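Local coordinates for protein dihydropteroate synthase (PDB 7L6P) that probably catalyses the condensation of para-aminobenzoate with 6-hydroxymethyl-7,8-dihydropterin diphosphate to give 7,8-dihydropteroate, a precursor of folate, at residues 174-179 with 219-223. Residues are numbered along the deposited sequence; the frame is centred on the assembly and turned at random.
Sequences VHGFLV and RFLEL
H175 and F220 mark the nearest approach of the two backbones, CA to CA 7.0 Å, where a turn of helix 170-188 faces the 3-10 segment 219-223. With CG anti to the backbone N (chi1 -176°), H175 extends its imidazole between R219 and V179. The R219 guanidinium lies flat over one face: R219 CZ is 3.3 Å from H175 CD2, and the planes are inclined by 21°. V179 CG2 sits above the opposite face, toward the ring's rim. R219 NH1 and NH2 come close to H175 NE2, but the poor angles rule out hydrogen bonds, so the evidence supports stacking alone. R219 has two deposited conformers, and this geometry holds for one.

Deeper in, the F220 ring turns its edge to H175 N, 3.5 Å from F220 CE2; V174 CG1 packs 3.6 Å from F220 CE2. L223 directs CD1 inward to L178 CB at 4.0 Å and, toward the surface, CD2 to V179 CG2 at 3.6 Å. I197 of strand 195-198 touches L178, F220 and L223, placing this apolar layer between the outer helix and the TIM barrel wall. No hydrogen bond joins the segments; cohesion therefore rests on apolar packing that runs from the barrel side to the surface and, in the R219 conformer described, a guanidinium-imidazole stack, which would probably weaken if H175 were protonated.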
ATOM      1  N   VAL A 174     -25.185  -7.782  -2.563  1.00 46.15           N
ATOM      2  CA  VAL A 174     -24.849  -6.532  -1.883  1.00 46.64           C
ATOM      3  C   VAL A 174     -25.421  -5.357  -2.654  1.00 45.04           C
ATOM      4  O   VAL A 174     -25.965  -4.414  -2.068  1.00 45.08           O
ATOM      5  CB  VAL A 174     -23.320  -6.397  -1.693  1.00 46.36           C
ATOM      6  CG1 VAL A 174     -22.961  -5.007  -1.215  1.00 41.33           C
ATOM      7  CG2 VAL A 174     -22.800  -7.425  -0.692  1.00 46.25           C
ATOM      8  N   HIS A 175     -25.306  -5.392  -3.980  1.00 47.48           N
ATOM      9  CA  HIS A 175     -25.930  -4.370  -4.809  1.00 50.72           C
ATOM     10  C   HIS A 175     -27.430  -4.289  -4.541  1.00 52.19           C
ATOM     11  O   HIS A 175     -27.952  -3.219  -4.201  1.00 51.77           O
ATOM     12  CB  HIS A 175     -25.665  -4.673  -6.287  1.00 51.76           C
ATOM     13  CG  HIS A 175     -26.191  -3.635  -7.225  1.00 53.45           C
ATOM     14  ND1 HIS A 175     -27.408  -3.759  -7.865  1.00 59.69           N
ATOM     15  CD2 HIS A 175     -25.668  -2.458  -7.641  1.00 53.97           C
ATOM     16  CE1 HIS A 175     -27.619  -2.700  -8.625  1.00 51.84           C
ATOM     17  NE2 HIS A 175     -26.578  -1.894  -8.505  1.00 57.29           N
ATOM     18  N   GLY A 176     -28.132  -5.426  -4.650  1.00 52.27           N
ATOM     19  CA  GLY A 176     -29.582  -5.410  -4.496  1.00 49.82           C
ATOM     20  C   GLY A 176     -29.994  -4.865  -3.147  1.00 46.95           C
ATOM     21  O   GLY A 176     -30.928  -4.063  -3.041  1.00 47.59           O
ATOM     22  N   PHE A 177     -29.258  -5.247  -2.106  1.00 50.63           N
ATOM     23  CA  PHE A 177     -29.545  -4.750  -0.768  1.00 50.82           C
ATOM     24  C   PHE A 177     -29.417  -3.239  -0.716  1.00 51.49           C
ATOM     25  O   PHE A 177     -30.340  -2.543  -0.279  1.00 51.99           O
ATOM     26  CB  PHE A 177     -28.596  -5.389   0.245  1.00 43.13           C
ATOM     27  CG  PHE A 177     -28.679  -4.789   1.637  1.00 47.77           C
ATOM     28  CD1 PHE A 177     -27.895  -3.691   1.994  1.00 48.50           C
ATOM     29  CD2 PHE A 177     -29.489  -5.366   2.610  1.00 42.32           C
ATOM     30  CE1 PHE A 177     -27.938  -3.155   3.287  1.00 47.02           C
ATOM     31  CE2 PHE A 177     -29.534  -4.826   3.902  1.00 48.52           C
ATOM     32  CZ  PHE A 177     -28.767  -3.706   4.232  1.00 44.40           C
ATOM     33  N   LEU A 178     -28.273  -2.715  -1.173  1.00 47.78           N
ATOM     34  CA  LEU A 178     -28.041  -1.276  -1.099  1.00 46.40           C
ATOM     35  C   LEU A 178     -29.073  -0.503  -1.906  1.00 47.12           C
ATOM     36  O   LEU A 178     -29.564   0.539  -1.453  1.00 48.68           O
ATOM     37  CB  LEU A 178     -26.625  -0.941  -1.564  1.00 45.10           C
ATOM     38  CG  LEU A 178     -25.475  -1.460  -0.703  1.00 44.69           C
ATOM     39  CD1 LEU A 178     -24.138  -1.016  -1.301  1.00 45.37           C
ATOM     40  CD2 LEU A 178     -25.613  -0.939   0.715  1.00 45.21           C
ATOM     41  N   VAL A 179     -29.396  -0.980  -3.111  1.00 46.43           N
ATOM     42  CA  VAL A 179     -30.455  -0.341  -3.895  1.00 47.90           C
ATOM     43  C   VAL A 179     -31.716  -0.170  -3.054  1.00 49.98           C
ATOM     44  O   VAL A 179     -32.374   0.878  -3.104  1.00 54.43           O
ATOM     45  CB  VAL A 179     -30.744  -1.142  -5.178  1.00 49.37           C
ATOM     46  CG1 VAL A 179     -32.129  -0.794  -5.717  1.00 52.51           C
ATOM     47  CG2 VAL A 179     -29.693  -0.869  -6.232  1.00 49.22           C
ATOM     48  N   ARG A 219     -18.100  -1.449  -9.354  1.00 55.30           N
ATOM     49  CA  ARG A 219     -19.471  -1.685  -9.798  0.75 54.91           C
ATOM     50  C   ARG A 219     -20.466  -0.781  -9.074  1.00 54.03           C
ATOM     51  O   ARG A 219     -21.490  -0.399  -9.640  1.00 55.18           O
ATOM     52  CB  ARG A 219     -19.810  -3.166  -9.563  0.75 53.89           C
ATOM     53  CG  ARG A 219     -21.047  -3.690 -10.246  0.75 55.90           C
ATOM     54  CD  ARG A 219     -22.176  -3.929  -9.251  0.75 53.74           C
ATOM     55  NE  ARG A 219     -23.438  -4.186  -9.935  0.75 57.84           N
ATOM     56  CZ  ARG A 219     -24.187  -3.247 -10.505  0.75 55.62           C
ATOM     57  NH1 ARG A 219     -23.829  -1.973 -10.484  0.75 54.05           N
ATOM     58  NH2 ARG A 219     -25.312  -3.601 -11.117  0.75 52.00           N
ATOM     59  N   PHE A 220     -20.189  -0.445  -7.813  1.00 54.63           N
ATOM     60  CA  PHE A 220     -21.151   0.268  -6.976  1.00 52.50           C
ATOM     61  C   PHE A 220     -21.138   1.782  -7.178  1.00 57.89           C
ATOM     62  O   PHE A 220     -21.986   2.479  -6.601  1.00 59.30           O
ATOM     63  CB  PHE A 220     -20.913  -0.104  -5.506  1.00 52.95           C
ATOM     64  CG  PHE A 220     -21.079  -1.580  -5.223  1.00 50.42           C
ATOM     65  CD1 PHE A 220     -20.039  -2.466  -5.450  1.00 51.15           C
ATOM     66  CD2 PHE A 220     -22.278  -2.084  -4.739  1.00 50.78           C
ATOM     67  CE1 PHE A 220     -20.185  -3.850  -5.185  1.00 52.91           C
ATOM     68  CE2 PHE A 220     -22.432  -3.460  -4.468  1.00 52.40           C
ATOM     69  CZ  PHE A 220     -21.374  -4.341  -4.699  1.00 49.07           C
ATOM     70  N   LEU A 221     -20.207   2.314  -7.975  1.00 53.97           N
ATOM     71  CA  LEU A 221     -20.257   3.735  -8.287  1.00 56.87           C
ATOM     72  C   LEU A 221     -21.496   4.083  -9.093  1.00 57.22           C
ATOM     73  O   LEU A 221     -21.895   5.250  -9.124  1.00 54.66           O
ATOM     74  CB  LEU A 221     -19.010   4.144  -9.078  1.00 55.63           C
ATOM     75  CG  LEU A 221     -17.716   4.183  -8.274  1.00 59.17           C
ATOM     76  CD1 LEU A 221     -16.580   4.527  -9.197  1.00 52.34           C
ATOM     77  CD2 LEU A 221     -17.823   5.154  -7.103  1.00 55.35           C
ATOM     78  N   GLU A 222     -22.112   3.089  -9.738  1.00 57.02           N
ATOM     79  CA  GLU A 222     -23.329   3.339 -10.506  1.00 57.38           C
ATOM     80  C   GLU A 222     -24.482   3.741  -9.596  1.00 54.52           C
ATOM     81  O   GLU A 222     -25.460   4.304 -10.068  1.00 57.13           O
ATOM     82  CB  GLU A 222     -23.689   2.131 -11.362  1.00 57.21           C
ATOM     83  N   LEU A 223     -24.437   3.384  -8.311  1.00 58.42           N
ATOM     84  CA  LEU A 223     -25.454   3.880  -7.382  1.00 56.03           C
ATOM     85  C   LEU A 223     -25.430   5.405  -7.245  1.00 55.14           C
ATOM     86  O   LEU A 223     -26.406   5.977  -6.761  1.00 60.22           O
ATOM     87  CB  LEU A 223     -25.298   3.213  -6.011  1.00 48.68           C
ATOM     88  CG  LEU A 223     -25.555   1.717  -6.146  1.00 52.89           C
ATOM     89  CD1 LEU A 223     -25.258   0.891  -4.862  1.00 51.10           C
ATOM     90  CD2 LEU A 223     -26.987   1.522  -6.613  1.00 51.07           C
TER